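Local coordinates for chemotaxis signal transduction protein (Thermoanaerobacter tengcongensis, PDB 2QDL) that probably serves as a scaffolding adaptor in bacterial chemotaxis signalling, coupling chemoreceptors to the histidine kinase CheA, at residues 24-29 against 82-87. Sequence-based numbering, arbitrary orientation.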
loop_
_atom_site.group_PDB
_atom_site.type_symbol
_atom_site.label_atom_id
_atom_site.label_comp_id
_atom_site.label_asym_id
_atom_site.label_seq_id
_atom_site.Cartn_x
_atom_site.Cartn_y
_atom_site.Cartn_z
ATOM N N TYR A 24 3.492 0.707 7.842
ATOM C CA TYR A 24 3.671 1.187 6.485
ATOM C C TYR A 24 2.689 2.314 6.269
ATOM O O TYR A 24 1.664 2.385 6.966
ATOM C CB TYR A 24 3.470 0.027 5.476
ATOM C CG TYR A 24 4.594 -0.976 5.600
ATOM C CD1 TYR A 24 4.550 -1.989 6.552
ATOM C CD2 TYR A 24 5.734 -0.861 4.816
ATOM C CE1 TYR A 24 5.596 -2.883 6.697
ATOM C CE2 TYR A 24 6.785 -1.767 4.943
ATOM C CZ TYR A 24 6.708 -2.757 5.891
ATOM O OH TYR A 24 7.748 -3.612 6.031
ATOM N N GLY A 25 2.985 3.190 5.315
ATOM C CA GLY A 25 2.029 4.239 4.986
ATOM C C GLY A 25 1.853 4.604 3.524
ATOM O O GLY A 25 2.725 4.351 2.684
ATOM N N LEU A 26 0.712 5.226 3.244
ATOM C CA LEU A 26 0.439 5.833 1.949
ATOM C C LEU A 26 -0.168 7.208 2.179
ATOM O O LEU A 26 -0.908 7.411 3.156
ATOM C CB LEU A 26 -0.544 4.987 1.135
ATOM C CG LEU A 26 -0.004 3.702 0.523
ATOM C CD1 LEU A 26 -1.152 2.760 0.053
ATOM C CD2 LEU A 26 0.984 4.028 -0.630
ATOM N N ASP A 27 0.137 8.141 1.289
ATOM C CA ASP A 27 -0.550 9.421 1.273
ATOM C C ASP A 27 -2.025 9.119 1.039
ATOM O O ASP A 27 -2.369 8.325 0.178
ATOM C CB ASP A 27 0.009 10.338 0.171
ATOM C CG ASP A 27 -0.423 11.799 0.336
ATOM O OD1 ASP A 27 -1.635 12.094 0.429
ATOM O OD2 ASP A 27 0.466 12.664 0.407
ATOM N N ILE A 28 -2.886 9.737 1.842
ATOM C CA ILE A 28 -4.346 9.657 1.663
ATOM C C ILE A 28 -4.771 9.943 0.204
ATOM O O ILE A 28 -5.755 9.395 -0.264
ATOM C CB ILE A 28 -5.104 10.579 2.688
ATOM C CG1 ILE A 28 -6.622 10.416 2.598
ATOM C CG2 ILE A 28 -4.781 12.062 2.454
ATOM C CD1 ILE A 28 -7.148 9.019 2.851
ATOM N N PHE A 29 -4.017 10.784 -0.503
ATOM C CA PHE A 29 -4.261 11.088 -1.898
ATOM C C PHE A 29 -4.211 9.821 -2.756
ATOM O O PHE A 29 -4.930 9.721 -3.748
ATOM C CB PHE A 29 -3.206 12.082 -2.402
ATOM C CG PHE A 29 -3.457 12.569 -3.816
ATOM C CD1 PHE A 29 -4.429 13.527 -4.074
ATOM C CD2 PHE A 29 -2.733 12.050 -4.885
ATOM C CE1 PHE A 29 -4.674 13.965 -5.391
ATOM C CE2 PHE A 29 -2.962 12.499 -6.198
ATOM C CZ PHE A 29 -3.940 13.455 -6.440
ATOM N N ARG A 82 -8.063 -5.324 5.771
ATOM C CA ARG A 82 -8.741 -4.573 4.721
ATOM C C ARG A 82 -8.029 -4.677 3.381
ATOM O O ARG A 82 -6.899 -5.177 3.275
ATOM C CB ARG A 82 -8.793 -3.085 5.105
ATOM C CG ARG A 82 -9.577 -2.781 6.362
ATOM C CD ARG A 82 -11.065 -2.932 6.090
ATOM N NE ARG A 82 -11.861 -2.462 7.216
ATOM C CZ ARG A 82 -12.234 -3.197 8.256
ATOM N NH1 ARG A 82 -11.873 -4.475 8.355
ATOM N NH2 ARG A 82 -12.959 -2.638 9.214
ATOM N N ILE A 83 -8.706 -4.161 2.362
ATOM C CA ILE A 83 -8.121 -3.991 1.058
ATOM C C ILE A 83 -8.169 -2.525 0.689
ATOM O O ILE A 83 -9.242 -1.963 0.448
ATOM C CB ILE A 83 -8.842 -4.826 -0.061
ATOM C CG1 ILE A 83 -8.802 -6.331 0.265
ATOM C CG2 ILE A 83 -8.203 -4.495 -1.418
ATOM C CD1 ILE A 83 -9.780 -7.200 -0.580
ATOM N N ILE A 84 -6.984 -1.931 0.627
ATOM C CA ILE A 84 -6.832 -0.530 0.212
ATOM C C ILE A 84 -6.812 -0.469 -1.298
ATOM O O ILE A 84 -5.933 -1.069 -1.950
ATOM C CB ILE A 84 -5.535 0.093 0.752
ATOM C CG1 ILE A 84 -5.481 -0.049 2.292
ATOM C CG2 ILE A 84 -5.414 1.532 0.309
ATOM C CD1 ILE A 84 -4.215 0.480 2.908
ATOM N N ILE A 85 -7.785 0.249 -1.848
ATOM C CA ILE A 85 -7.865 0.450 -3.293
ATOM C C ILE A 85 -7.006 1.631 -3.691
ATOM O O ILE A 85 -7.177 2.757 -3.200
ATOM C CB ILE A 85 -9.308 0.627 -3.792
ATOM C CG1 ILE A 85 -10.232 -0.464 -3.224
ATOM C CG2 ILE A 85 -9.380 0.762 -5.355
ATOM C CD1 ILE A 85 -9.853 -1.888 -3.561
ATOM N N VAL A 86 -6.057 1.353 -4.572
ATOM C CA VAL A 86 -5.161 2.370 -5.101
ATOM C C VAL A 86 -5.263 2.376 -6.658
ATOM O O VAL A 86 -6.056 1.641 -7.252
ATOM C CB VAL A 86 -3.680 2.130 -4.607
ATOM C CG1 VAL A 86 -3.613 2.073 -3.064
ATOM C CG2 VAL A 86 -3.089 0.857 -5.231
ATOM N N GLU A 87 -4.463 3.216 -7.297
ATOM C CA GLU A 87 -4.416 3.302 -8.756
ATOM C C GLU A 87 -2.961 3.265 -9.161
ATOM O O GLU A 87 -2.164 3.999 -8.626
ATOM C CB GLU A 87 -5.066 4.593 -9.246
ATOM C CG GLU A 87 -4.998 4.746 -10.737
ATOM C CD GLU A 87 -5.413 6.140 -11.214
ATOM O OE1 GLU A 87 -4.619 7.123 -11.128
ATOM O OE2 GLU A 87 -6.547 6.234 -11.698
#
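In the CheW-like fold, built from beta-barrel modules, strands 22-27 and 82-88 meet in the buried interior near the middle of the chain, where Leu26 packs against Ile84 and Val86. The two strands are not paired with each other: strand 22-27 pairs with strands 12-19 and 134-139, strand 82-88 with strands 33-36 and 91-106. The backbones stand well apart, with Leu26 CA 9.8 Å from Ile84 CA and 9.6 Å from Val86 CA, and side chains alone bridge the gap. Leu26 does this with one branch. Its CG lies beside the backbone N and anti to the carbonyl carbon (chi1 -74°), and the second torsion then extends CD1 anti to CA, toward strand 82-88. There CD1 meets Val86 CG1 at 4.0 Å and, more loosely, Ile84 CG2 at 4.4 Å. Ile84 and Val86, two residues apart, project from one face of their strand, and their methyls CG2 and CG1 lie 3.9 Å from each other, forming a small apolar surface against which Leu26 CD1 rests. The Leu26 and Val86 side chains cross at roughly a right angle. The contact is thus methyl to methyl, with dispersion and the burial of apolar surface as its source. Leu95 and Leu141 also touch Leu26, and Val97 lies against Ile84, so the three residues belong to a wider hydrophobic core. The next residue, Asp27, is polar and partly exposed. It forms an Asx turn and its OD2 makes a salt bridge to Lys12, while Phe29 N donates to Asp27 OD1 at 2.9 Å in a nearly straight bond (167°), meeting OD1 on its anti side, 17° out of the carboxylate plane.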